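Bacteriophage virulence determinant (Salmonella enterica subsp. enterica serovar Typhimurium str. 14028S, PDB 6GGR) is a zinc metalloprotease effector that deactivates NF-kappa B, probably by cleaving the transcription factor p65 with which it is complexed here. Local coordinates at residues P13-H18 and N192-E197; K37-E41 and M92-D97; N114-T118 and R130-N136; P183-V188 and R205-E209. Numbering follows the deposited sequence.

Interaction 1. Residues P13-H18 and N192-E197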
loop_
_atom_site.group_PDB
_atom_site.type_symbol
_atom_site.label_atom_id
_atom_site.label_comp_id
_atom_site.label_asym_id
_atom_site.label_seq_id
_atom_site.Cartn_x
_atom_site.Cartn_y
_atom_site.Cartn_z
ATOM N N PRO B 13 14.891 -25.062 1.565
ATOM C CA PRO B 13 15.866 -24.013 1.238
ATOM C C PRO B 13 15.494 -22.669 1.850
ATOM O O PRO B 13 14.322 -22.289 1.897
ATOM C CB PRO B 13 15.845 -23.964 -0.297
ATOM C CG PRO B 13 14.704 -24.843 -0.730
ATOM C CD PRO B 13 14.415 -25.778 0.372
ATOM N N ASP B 14 16.513 -21.952 2.328
ATOM C CA ASP B 14 16.344 -20.636 2.923
ATOM C C ASP B 14 17.515 -19.757 2.502
ATOM O O ASP B 14 18.477 -20.223 1.885
ATOM C CB ASP B 14 16.243 -20.729 4.451
ATOM C CG ASP B 14 15.580 -19.514 5.067
ATOM O OD1 ASP B 14 15.269 -18.560 4.324
ATOM O OD2 ASP B 14 15.366 -19.514 6.299
ATOM N N LEU B 15 17.434 -18.463 2.850
ATOM C CA LEU B 15 18.430 -17.494 2.416
ATOM C C LEU B 15 19.336 -17.077 3.569
ATOM O O LEU B 15 18.899 -17.032 4.723
ATOM C CB LEU B 15 17.770 -16.231 1.844
ATOM C CG LEU B 15 16.825 -16.399 0.657
ATOM C CD1 LEU B 15 16.596 -15.050 0.007
ATOM C CD2 LEU B 15 17.351 -17.398 -0.363
ATOM N N PRO B 16 20.601 -16.742 3.291
ATOM C CA PRO B 16 21.448 -16.173 4.354
ATOM C C PRO B 16 20.850 -14.926 4.981
ATOM O O PRO B 16 21.028 -14.701 6.186
ATOM C CB PRO B 16 22.765 -15.860 3.629
ATOM C CG PRO B 16 22.736 -16.665 2.377
ATOM C CD PRO B 16 21.304 -16.817 1.999
ATOM N N GLU B 17 20.149 -14.102 4.198
ATOM C CA GLU B 17 19.511 -12.903 4.725
ATOM C C GLU B 17 18.397 -13.215 5.718
ATOM O O GLU B 17 17.912 -12.295 6.381
ATOM C CB GLU B 17 18.954 -12.057 3.572
ATOM C CG GLU B 17 20.023 -11.463 2.643
ATOM C CD GLU B 17 20.530 -12.454 1.598
ATOM O OE1 GLU B 17 20.124 -13.634 1.641
ATOM O OE2 GLU B 17 21.337 -12.052 0.729
ATOM N N HIS B 18 17.989 -14.478 5.837
ATOM C CA HIS B 18 16.936 -14.894 6.756
ATOM C C HIS B 18 17.462 -15.639 7.971
ATOM O O HIS B 18 17.084 -15.325 9.103
ATOM C CB HIS B 18 15.932 -15.800 6.037
ATOM C CG HIS B 18 15.237 -15.148 4.890
ATOM N ND1 HIS B 18 14.462 -15.857 3.999
ATOM C CD2 HIS B 18 15.188 -13.856 4.491
ATOM C CE1 HIS B 18 13.971 -15.029 3.094
ATOM N NE2 HIS B 18 14.395 -13.809 3.372
ATOM N N ASN B 192 11.238 -13.715 -1.172
ATOM C CA ASN B 192 12.682 -13.693 -1.398
ATOM C C ASN B 192 13.184 -15.048 -1.883
ATOM O O ASN B 192 13.978 -15.130 -2.827
ATOM C CB ASN B 192 13.418 -13.295 -0.120
ATOM C CG ASN B 192 13.298 -11.813 0.198
ATOM O OD1 ASN B 192 12.891 -11.008 -0.639
ATOM N ND2 ASN B 192 13.679 -11.447 1.414
ATOM N N ILE B 193 12.746 -16.127 -1.229
ATOM C CA ILE B 193 13.251 -17.462 -1.543
ATOM C C ILE B 193 12.778 -17.903 -2.922
ATOM O O ILE B 193 13.550 -18.452 -3.717
ATOM C CB ILE B 193 12.810 -18.462 -0.463
ATOM C CG1 ILE B 193 13.400 -18.069 0.893
ATOM C CG2 ILE B 193 13.233 -19.886 -0.846
ATOM C CD1 ILE B 193 12.775 -18.796 2.071
ATOM N N ILE B 194 11.491 -17.701 -3.211
ATOM C CA ILE B 194 10.933 -18.101 -4.498
ATOM C C ILE B 194 11.669 -17.403 -5.634
ATOM O O ILE B 194 12.079 -18.033 -6.616
ATOM C CB ILE B 194 9.424 -17.801 -4.530
ATOM C CG1 ILE B 194 8.700 -18.681 -3.511
ATOM C CG2 ILE B 194 8.846 -18.022 -5.930
ATOM C CD1 ILE B 194 7.270 -18.256 -3.240
ATOM N N LEU B 195 11.855 -16.088 -5.512
ATOM C CA LEU B 195 12.505 -15.328 -6.575
ATOM C C LEU B 195 13.933 -15.806 -6.809
ATOM O O LEU B 195 14.370 -15.934 -7.959
ATOM C CB LEU B 195 12.490 -13.837 -6.239
ATOM C CG LEU B 195 11.348 -13.030 -6.868
ATOM C CD1 LEU B 195 9.999 -13.557 -6.427
ATOM C CD2 LEU B 195 11.488 -11.560 -6.515
ATOM N N LYS B 196 14.685 -16.063 -5.738
ATOM C CA LYS B 196 16.031 -16.604 -5.921
ATOM C C LYS B 196 15.985 -17.984 -6.560
ATOM O O LYS B 196 16.839 -18.320 -7.389
ATOM C CB LYS B 196 16.774 -16.660 -4.585
ATOM C CG LYS B 196 17.239 -15.304 -4.065
ATOM C CD LYS B 196 18.206 -14.626 -5.029
ATOM C CE LYS B 196 18.793 -13.357 -4.426
ATOM N NZ LYS B 196 19.576 -12.567 -5.423
ATOM N N GLU B 197 15.000 -18.802 -6.183
ATOM C CA GLU B 197 14.837 -20.102 -6.823
ATOM C C GLU B 197 14.462 -19.970 -8.294
ATOM O O GLU B 197 14.729 -20.891 -9.076
ATOM C CB GLU B 197 13.779 -20.925 -6.085
ATOM C CG GLU B 197 14.213 -21.414 -4.706
ATOM C CD GLU B 197 13.157 -22.272 -4.019
ATOM O OE1 GLU B 197 12.056 -22.440 -4.583
ATOM O OE2 GLU B 197 13.430 -22.784 -2.912
#
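Start at N192, where the C-terminal end of helix 186-197 meets the N-terminal arm. Its ND2 donates to NE2 of H18 at 3.2 Å and nearly in line, on the edge of the imidazole, while CD1 of L15 lies 3.6 Å from CB of N192. The same amide is held on other sides as well, with ND2 bonded to the carbonyl of R205 and OD1 to R162. I193 gives the contact its apolar centre: its CG1 lies 3.8 Å from CG of L15 and also 3.8 Å from CE1 of H18, while its CD1 comes within 3.4 Å of OD1 of D14. One turn after N192, K196 brings its CG to 4.1 Å from CD1 of L15, so this leucine lies against N192, I193 and K196; the lysine NZ reaches the carbonyl of S202. E197 closes the contact with OE2 3.3 Å from CG of P13, although its polar partner is T87 of helix 86-100. Across from the helix, ND1 of H18 donates to OD1 of D14 at 2.8 Å, and OD2 of D14 makes a salt bridge to R26. This chain of hydrogen bonds fixes the imidazole as donor at ND1 and acceptor at NE2, which implies a neutral ring joining the arm, through N192, to the residues near the zinc site.

Interaction 2. Residues K37-E41 and M92-D97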
loop_
_atom_site.group_PDB
_atom_site.type_symbol
_atom_site.label_atom_id
_atom_site.label_comp_id
_atom_site.label_asym_id
_atom_site.label_seq_id
_atom_site.Cartn_x
_atom_site.Cartn_y
_atom_site.Cartn_z
ATOM N N LYS B 37 6.486 -31.347 -5.051
ATOM C CA LYS B 37 6.557 -32.076 -6.308
ATOM C C LYS B 37 5.790 -31.339 -7.400
ATOM O O LYS B 37 4.832 -30.609 -7.137
ATOM C CB LYS B 37 6.001 -33.492 -6.136
ATOM C CG LYS B 37 6.591 -34.258 -4.951
ATOM C CD LYS B 37 8.101 -34.434 -5.077
ATOM C CE LYS B 37 8.715 -34.925 -3.774
ATOM N NZ LYS B 37 10.175 -35.194 -3.913
ATOM N N ALA B 38 6.235 -31.535 -8.641
ATOM C CA ALA B 38 5.639 -30.870 -9.799
ATOM C C ALA B 38 4.499 -31.724 -10.350
ATOM O O ALA B 38 4.550 -32.260 -11.458
ATOM C CB ALA B 38 6.699 -30.607 -10.859
ATOM N N ARG B 39 3.443 -31.842 -9.544
ATOM C CA ARG B 39 2.320 -32.700 -9.892
ATOM C C ARG B 39 1.160 -31.955 -10.542
ATOM O O ARG B 39 0.269 -32.604 -11.098
ATOM C CB ARG B 39 1.817 -33.453 -8.654
ATOM C CG ARG B 39 1.283 -32.596 -7.524
ATOM C CD ARG B 39 0.694 -33.490 -6.437
ATOM N NE ARG B 39 0.624 -32.838 -5.129
ATOM C CZ ARG B 39 -0.437 -32.196 -4.650
ATOM N NH1 ARG B 39 -0.385 -31.644 -3.443
ATOM N NH2 ARG B 39 -1.552 -32.097 -5.366
ATOM N N LEU B 40 1.147 -30.625 -10.496
ATOM C CA LEU B 40 0.164 -29.835 -11.222
ATOM C C LEU B 40 0.754 -29.369 -12.547
ATOM O O LEU B 40 1.971 -29.240 -12.700
ATOM C CB LEU B 40 -0.288 -28.623 -10.408
ATOM C CG LEU B 40 -0.598 -28.833 -8.926
ATOM C CD1 LEU B 40 -1.089 -27.531 -8.315
ATOM C CD2 LEU B 40 -1.618 -29.936 -8.719
ATOM N N GLU B 41 -0.129 -29.110 -13.509
ATOM C CA GLU B 41 0.297 -28.662 -14.826
ATOM C C GLU B 41 0.462 -27.146 -14.817
ATOM O O GLU B 41 -0.522 -26.433 -14.582
ATOM C CB GLU B 41 -0.710 -29.076 -15.886
ATOM C CG GLU B 41 -0.083 -29.390 -17.243
ATOM C CD GLU B 41 0.172 -28.150 -18.074
ATOM O OE1 GLU B 41 -0.761 -27.332 -18.226
ATOM O OE2 GLU B 41 1.306 -27.992 -18.569
ATOM N N MET B 92 1.776 -23.588 -3.608
ATOM C CA MET B 92 0.732 -23.798 -4.607
ATOM C C MET B 92 0.063 -25.154 -4.428
ATOM O O MET B 92 -1.170 -25.258 -4.432
ATOM C CB MET B 92 1.325 -23.680 -6.011
ATOM C CG MET B 92 0.306 -23.854 -7.127
ATOM S SD MET B 92 -0.906 -22.517 -7.142
ATOM C CE MET B 92 -2.244 -23.293 -8.044
ATOM N N ASN B 93 0.864 -26.214 -4.285
ATOM C CA ASN B 93 0.305 -27.553 -4.122
ATOM C C ASN B 93 -0.628 -27.607 -2.922
ATOM O O ASN B 93 -1.777 -28.048 -3.033
ATOM C CB ASN B 93 1.426 -28.582 -3.967
ATOM C CG ASN B 93 2.108 -28.922 -5.283
ATOM O OD1 ASN B 93 1.563 -28.690 -6.359
ATOM N ND2 ASN B 93 3.305 -29.499 -5.196
ATOM N N TYR B 94 -0.142 -27.177 -1.757
ATOM C CA TYR B 94 -0.988 -27.147 -0.569
ATOM C C TYR B 94 -2.278 -26.385 -0.846
ATOM O O TYR B 94 -3.381 -26.899 -0.623
ATOM C CB TYR B 94 -0.214 -26.515 0.588
ATOM C CG TYR B 94 -0.857 -26.607 1.963
ATOM C CD1 TYR B 94 -2.196 -26.938 2.144
ATOM C CD2 TYR B 94 -0.113 -26.344 3.094
ATOM C CE1 TYR B 94 -2.745 -27.003 3.409
ATOM C CE2 TYR B 94 -0.652 -26.406 4.329
ATOM C CZ TYR B 94 -1.964 -26.735 4.495
ATOM O OH TYR B 94 -2.492 -26.793 5.762
ATOM N N ALA B 95 -2.159 -25.156 -1.347
ATOM C CA ALA B 95 -3.347 -24.353 -1.612
ATOM C C ALA B 95 -4.301 -25.059 -2.568
ATOM O O ALA B 95 -5.525 -24.945 -2.429
ATOM C CB ALA B 95 -2.939 -22.994 -2.169
ATOM N N TYR B 96 -3.765 -25.785 -3.552
ATOM C CA TYR B 96 -4.635 -26.512 -4.472
ATOM C C TYR B 96 -5.473 -27.547 -3.733
ATOM O O TYR B 96 -6.677 -27.675 -3.983
ATOM C CB TYR B 96 -3.816 -27.186 -5.575
ATOM C CG TYR B 96 -4.685 -27.858 -6.620
ATOM C CD1 TYR B 96 -5.179 -27.143 -7.703
ATOM C CD2 TYR B 96 -5.022 -29.203 -6.514
ATOM C CE1 TYR B 96 -5.979 -27.749 -8.660
ATOM C CE2 TYR B 96 -5.822 -29.818 -7.466
ATOM C CZ TYR B 96 -6.296 -29.086 -8.534
ATOM O OH TYR B 96 -7.091 -29.699 -9.479
ATOM N N ASP B 97 -4.852 -28.289 -2.812
ATOM C CA ASP B 97 -5.570 -29.345 -2.104
ATOM C C ASP B 97 -6.674 -28.775 -1.220
ATOM O O ASP B 97 -7.733 -29.395 -1.065
ATOM C CB ASP B 97 -4.596 -30.170 -1.262
ATOM C CG ASP B 97 -3.584 -30.928 -2.106
ATOM O OD1 ASP B 97 -3.923 -31.320 -3.243
ATOM O OD2 ASP B 97 -2.448 -31.139 -1.629
#
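A salt bridge and a hydrogen bond from a side-chain amide fasten this irregular loop, bent by an inverse gamma turn centred on A38, across helix 86-100. R39 meets D97 with two donors, NH1 to OD2 at 2.8 Å and NH2 to OD1 at 3.3 Å, so the guanidinium addresses the carboxylate end-on; its NE is held by D35 of the same loop. The second tie is ND2 of N93 donating to the carbonyl O of K37 at 2.7 Å. The same ND2 also bonds the carbonyl of D35, while OD1 bonds the hydroxyl of Y82, which is in turn bonded to the backbone N of L40. N93 thus satisfies two loop carbonyls, those of K37 and D35. The arginine does more than carry charge, since one face of its guanidinium lies over N93, with NH1 3.6 Å from CB of N93.

L40 points down at the helix between M92 and Y96. Its CD1 approaches CG of M92 at 4.1 Å and CB of Y96 at 3.9 Å. Its other methyl makes a CH-pi contact: CD2 of L40 sits 4.3 Å from the centroid of the Y96 ring, 17° off the ring normal.

Interaction 3. Residues N114-T118 and R130-N136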
loop_
_atom_site.group_PDB
_atom_site.type_symbol
_atom_site.label_atom_id
_atom_site.label_comp_id
_atom_site.label_asym_id
_atom_site.label_seq_id
_atom_site.Cartn_x
_atom_site.Cartn_y
_atom_site.Cartn_z
ATOM N N ASN B 114 -4.607 -1.322 -7.190
ATOM C CA ASN B 114 -3.446 -1.293 -6.311
ATOM C C ASN B 114 -3.135 -2.698 -5.810
ATOM O O ASN B 114 -4.037 -3.469 -5.473
ATOM C CB ASN B 114 -3.701 -0.351 -5.133
ATOM C CG ASN B 114 -2.431 0.009 -4.389
ATOM O OD1 ASN B 114 -1.537 0.649 -4.941
ATOM N ND2 ASN B 114 -2.350 -0.389 -3.124
ATOM N N PHE B 115 -1.848 -3.033 -5.773
ATOM C CA PHE B 115 -1.420 -4.357 -5.338
ATOM C C PHE B 115 -1.992 -4.693 -3.967
ATOM O O PHE B 115 -1.792 -3.953 -3.001
ATOM C CB PHE B 115 0.110 -4.421 -5.305
ATOM C CG PHE B 115 0.741 -4.592 -6.658
ATOM C CD1 PHE B 115 0.606 -5.783 -7.355
ATOM C CD2 PHE B 115 1.481 -3.572 -7.227
ATOM C CE1 PHE B 115 1.190 -5.943 -8.599
ATOM C CE2 PHE B 115 2.070 -3.733 -8.471
ATOM C CZ PHE B 115 1.921 -4.916 -9.154
ATOM N N GLY B 116 -2.695 -5.816 -3.879
ATOM C CA GLY B 116 -3.254 -6.240 -2.612
ATOM C C GLY B 116 -4.022 -7.534 -2.769
ATOM O O GLY B 116 -4.358 -7.958 -3.882
ATOM N N THR B 117 -4.288 -8.162 -1.626
ATOM C CA THR B 117 -5.080 -9.382 -1.582
ATOM C C THR B 117 -5.806 -9.437 -0.249
ATOM O O THR B 117 -5.257 -9.033 0.779
ATOM C CB THR B 117 -4.221 -10.644 -1.747
ATOM O OG1 THR B 117 -3.386 -10.812 -0.595
ATOM C CG2 THR B 117 -3.350 -10.557 -2.983
ATOM N N THR B 118 -7.031 -9.950 -0.276
ATOM C CA THR B 118 -7.865 -10.022 0.918
ATOM C C THR B 118 -7.468 -11.236 1.749
ATOM O O THR B 118 -7.603 -12.376 1.292
ATOM C CB THR B 118 -9.337 -10.100 0.528
ATOM O OG1 THR B 118 -9.551 -11.248 -0.302
ATOM C CG2 THR B 118 -9.759 -8.852 -0.230
ATOM N N ARG B 130 -15.726 -12.829 0.246
ATOM C CA ARG B 130 -15.220 -12.412 -1.058
ATOM C C ARG B 130 -13.691 -12.317 -1.046
ATOM O O ARG B 130 -13.107 -11.632 -0.204
ATOM C CB ARG B 130 -15.843 -11.076 -1.457
ATOM C CG ARG B 130 -15.983 -10.867 -2.961
ATOM C CD ARG B 130 -16.849 -9.639 -3.268
ATOM N NE ARG B 130 -16.908 -9.338 -4.700
ATOM C CZ ARG B 130 -16.113 -8.478 -5.331
ATOM N NH1 ARG B 130 -15.177 -7.811 -4.672
ATOM N NH2 ARG B 130 -16.252 -8.283 -6.630
ATOM N N LYS B 131 -13.056 -13.019 -1.980
ATOM C CA LYS B 131 -11.605 -13.129 -2.061
ATOM C C LYS B 131 -11.123 -12.426 -3.325
ATOM O O LYS B 131 -11.612 -12.715 -4.421
ATOM C CB LYS B 131 -11.176 -14.604 -2.080
ATOM C CG LYS B 131 -11.390 -15.353 -0.760
ATOM C CD LYS B 131 -11.552 -16.870 -0.963
ATOM C CE LYS B 131 -10.281 -17.653 -0.646
ATOM N NZ LYS B 131 -10.511 -19.129 -0.715
ATOM N N VAL B 132 -10.165 -11.510 -3.174
ATOM C CA VAL B 132 -9.669 -10.711 -4.289
ATOM C C VAL B 132 -8.148 -10.704 -4.286
ATOM O O VAL B 132 -7.516 -10.659 -3.226
ATOM C CB VAL B 132 -10.198 -9.266 -4.231
ATOM C CG1 VAL B 132 -9.566 -8.422 -5.337
ATOM C CG2 VAL B 132 -11.718 -9.250 -4.335
ATOM N N ILE B 133 -7.567 -10.726 -5.484
ATOM C CA ILE B 133 -6.142 -10.510 -5.700
ATOM C C ILE B 133 -6.026 -9.329 -6.654
ATOM O O ILE B 133 -6.424 -9.428 -7.822
ATOM C CB ILE B 133 -5.449 -11.757 -6.273
ATOM C CG1 ILE B 133 -5.337 -12.841 -5.201
ATOM C CG2 ILE B 133 -4.061 -11.418 -6.812
ATOM C CD1 ILE B 133 -5.055 -14.223 -5.757
ATOM N N ALA B 134 -5.486 -8.214 -6.164
ATOM C CA ALA B 134 -5.371 -6.993 -6.951
ATOM C C ALA B 134 -3.967 -6.895 -7.533
ATOM O O ALA B 134 -2.979 -6.897 -6.790
ATOM C CB ALA B 134 -5.689 -5.762 -6.100
ATOM N N LEU B 135 -3.883 -6.800 -8.859
ATOM C CA LEU B 135 -2.610 -6.698 -9.556
ATOM C C LEU B 135 -2.719 -5.642 -10.645
ATOM O O LEU B 135 -3.803 -5.391 -11.179
ATOM C CB LEU B 135 -2.199 -8.039 -10.178
ATOM C CG LEU B 135 -2.151 -9.239 -9.229
ATOM C CD1 LEU B 135 -2.015 -10.532 -10.016
ATOM C CD2 LEU B 135 -1.010 -9.103 -8.230
ATOM N N ASN B 136 -1.583 -5.027 -10.974
ATOM C CA ASN B 136 -1.526 -4.046 -12.048
ATOM C C ASN B 136 -0.149 -4.104 -12.691
ATOM O O ASN B 136 0.797 -4.663 -12.134
ATOM C CB ASN B 136 -1.812 -2.629 -11.542
ATOM C CG ASN B 136 -0.724 -2.112 -10.617
ATOM O OD1 ASN B 136 0.359 -1.734 -11.064
ATOM N ND2 ASN B 136 -1.009 -2.098 -9.320
HETATM O O HOH W 1 0.426 -0.447 -6.999
#
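F115, N136 and T118 give up the most surface here, bracketing the two ends of a short antiparallel strand pairing between 116-117 and 132-135. At one end CD1 of F115 lies 3.8 Å from CD2 of L135, and one ring face looks onto the amide of N136, with CD2 of F115 3.6 Å from ND2 of N136. The backbones of D138 and E113 hold that amide, and a water bridges ND2 of N136 (3.2 Å) to OD1 of N114 (3.0 Å). At the other end T118 bonds twice to V132: its N donates to O of V132 at 3.1 Å, and its OG1, replacing a backbone carbonyl, accepts N of V132 at 2.9 Å. Between them G116 and A134 form the hydrogen-bonded pair, N of G116 to O of A134 at 3.1 Å and N of A134 to O of G116 at 2.6 Å, followed by the non-hydrogen-bonded pair T117 and I133.

T117 packs on H170, a zinc ligand of this protein, though no zinc is bound to the chain in this model. Pairing through one edge leaves the other edge of 116-117 to bond p65 through the T117 backbone, consistent with substrate binding beside the zinc site.

Interaction 4. Residues P183-V188 and R205-E209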
loop_
_atom_site.group_PDB
_atom_site.type_symbol
_atom_site.label_atom_id
_atom_site.label_comp_id
_atom_site.label_asym_id
_atom_site.label_seq_id
_atom_site.Cartn_x
_atom_site.Cartn_y
_atom_site.Cartn_z
ATOM N N PRO B 183 11.539 -8.511 11.149
ATOM C CA PRO B 183 11.459 -7.293 10.322
ATOM C C PRO B 183 10.874 -7.513 8.934
ATOM O O PRO B 183 10.559 -6.523 8.259
ATOM C CB PRO B 183 12.922 -6.839 10.237
ATOM C CG PRO B 183 13.707 -8.096 10.380
ATOM C CD PRO B 183 12.927 -8.980 11.303
ATOM N N ARG B 184 10.719 -8.758 8.484
ATOM C CA ARG B 184 10.240 -9.055 7.139
ATOM C C ARG B 184 8.850 -9.674 7.120
ATOM O O ARG B 184 8.009 -9.280 6.307
ATOM C CB ARG B 184 11.224 -9.999 6.427
ATOM C CG ARG B 184 12.598 -9.399 6.167
ATOM C CD ARG B 184 13.591 -10.472 5.757
ATOM N NE ARG B 184 13.809 -11.445 6.826
ATOM C CZ ARG B 184 14.732 -11.333 7.777
ATOM N NH1 ARG B 184 15.546 -10.285 7.807
ATOM N NH2 ARG B 184 14.846 -12.278 8.703
ATOM N N GLY B 185 8.588 -10.650 7.985
ATOM C CA GLY B 185 7.337 -11.368 7.953
ATOM C C GLY B 185 7.407 -12.557 7.014
ATOM O O GLY B 185 8.357 -12.711 6.242
ATOM N N PRO B 186 6.382 -13.414 7.052
ATOM C CA PRO B 186 6.439 -14.659 6.266
ATOM C C PRO B 186 6.329 -14.452 4.763
ATOM O O PRO B 186 6.930 -15.219 4.000
ATOM C CB PRO B 186 5.248 -15.461 6.807
ATOM C CG PRO B 186 4.292 -14.426 7.291
ATOM C CD PRO B 186 5.135 -13.301 7.825
ATOM N N VAL B 187 5.567 -13.457 4.308
ATOM C CA VAL B 187 5.343 -13.294 2.874
ATOM C C VAL B 187 6.600 -12.779 2.188
ATOM O O VAL B 187 6.948 -13.222 1.086
ATOM C CB VAL B 187 4.137 -12.368 2.635
ATOM C CG1 VAL B 187 3.970 -12.052 1.149
ATOM C CG2 VAL B 187 2.884 -13.024 3.178
ATOM N N VAL B 188 7.288 -11.823 2.813
ATOM C CA VAL B 188 8.543 -11.329 2.257
ATOM C C VAL B 188 9.555 -12.463 2.158
ATOM O O VAL B 188 10.199 -12.657 1.121
ATOM C CB VAL B 188 9.078 -10.160 3.103
ATOM C CG1 VAL B 188 10.502 -9.791 2.686
ATOM C CG2 VAL B 188 8.156 -8.944 2.975
ATOM N N ARG B 205 14.810 -8.865 -0.004
ATOM C CA ARG B 205 14.230 -7.781 0.779
ATOM C C ARG B 205 14.483 -8.054 2.255
ATOM O O ARG B 205 13.926 -8.998 2.822
ATOM C CB ARG B 205 12.739 -7.677 0.479
ATOM C CG ARG B 205 12.006 -6.550 1.172
ATOM C CD ARG B 205 10.547 -6.599 0.769
ATOM N NE ARG B 205 9.766 -5.475 1.267
ATOM C CZ ARG B 205 8.458 -5.346 1.072
ATOM N NH1 ARG B 205 7.792 -6.273 0.385
ATOM N NH2 ARG B 205 7.816 -4.292 1.557
ATOM N N ILE B 206 15.313 -7.217 2.886
ATOM C CA ILE B 206 15.739 -7.458 4.261
ATOM C C ILE B 206 14.752 -6.930 5.290
ATOM O O ILE B 206 14.843 -7.309 6.467
ATOM C CB ILE B 206 17.127 -6.837 4.527
ATOM C CG1 ILE B 206 17.062 -5.304 4.482
ATOM C CG2 ILE B 206 18.139 -7.368 3.515
ATOM C CD1 ILE B 206 18.387 -4.618 4.767
ATOM N N ALA B 207 13.817 -6.069 4.891
ATOM C CA ALA B 207 12.840 -5.515 5.817
ATOM C C ALA B 207 11.594 -5.121 5.041
ATOM O O ALA B 207 11.670 -4.745 3.867
ATOM C CB ALA B 207 13.401 -4.304 6.567
ATOM N N TYR B 208 10.444 -5.213 5.710
ATOM C CA TYR B 208 9.192 -4.823 5.071
ATOM C C TYR B 208 9.084 -3.306 4.954
ATOM O O TYR B 208 8.697 -2.788 3.901
ATOM C CB TYR B 208 8.003 -5.391 5.846
ATOM C CG TYR B 208 6.670 -5.118 5.190
ATOM C CD1 TYR B 208 6.222 -5.899 4.133
ATOM C CD2 TYR B 208 5.858 -4.077 5.627
ATOM C CE1 TYR B 208 5.006 -5.654 3.528
ATOM C CE2 TYR B 208 4.640 -3.825 5.030
ATOM C CZ TYR B 208 4.218 -4.617 3.981
ATOM O OH TYR B 208 3.007 -4.375 3.377
ATOM N N GLU B 209 9.428 -2.581 6.013
ATOM C CA GLU B 209 9.422 -1.127 6.005
ATOM C C GLU B 209 10.849 -0.598 6.059
ATOM O O GLU B 209 11.788 -1.311 6.422
ATOM C CB GLU B 209 8.602 -0.578 7.179
ATOM C CG GLU B 209 7.155 -0.237 6.808
ATOM C CD GLU B 209 6.143 -0.673 7.854
ATOM O OE1 GLU B 209 6.552 -1.038 8.976
ATOM O OE2 GLU B 209 4.932 -0.654 7.548
#
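Two arginines in contrasting conformations organise this contact. R205 is stretched out, all its chi angles trans, so that its CD lies 3.7 Å from CG1 of V188, and CG2 of V188 lies over one face of the guanidinium. NH2 of R205 donates to the carbonyl O of Y208 at 2.9 Å and NE bonds weakly to O of A207 at 3.3 Å, curling the loop around its own side chain; NH2 also bonds p65 backbone. R184 instead folds back at chi1 and chi3, both m. Its CG passes 3.1 Å from the carbonyl O of I206, and NH1 bonds weakly to that O at 3.3 Å, while NE pairs with E189.

V188, a t rotamer, puts CG2 3.8 Å from CD1 at the edge of the Y208 ring. Y208 is t at chi1, its N donates to O of P183 at 2.9 Å, and its OH bonds weakly to p65 backbone. G185, the N-cap of helix 186-197, has a positive phi of 88°, which calls for a residue without a CB. Y208 touches D177 and R205 touches H166, consistent with the loop lining the zinc and substrate cleft of the protease, whose ligands H166 and H170 lie one helical turn apart.

In the fold
Interaction 1 joins the N-terminal arm to the end of helix 186-197 and so encloses interactions 2 and 3, which follow one another along the chain; interaction 4, opening after both, crosses it. Interactions 1 and 4 share helix 186-197, with centres about 12 Å apart, and meet through N192 and R205. Interaction 2, on helix 86-100, stands about 20 Å from interaction 1 and away from the zinc site. Interaction 3, in the three-stranded sheet, is about 24 Å from interaction 1, on the opposite side of the chain's centre. Interactions 3 and 4 have centres about 19 Å apart: the sheet edge and the 205-209 loop flank the zinc site and probably hold p65 between them.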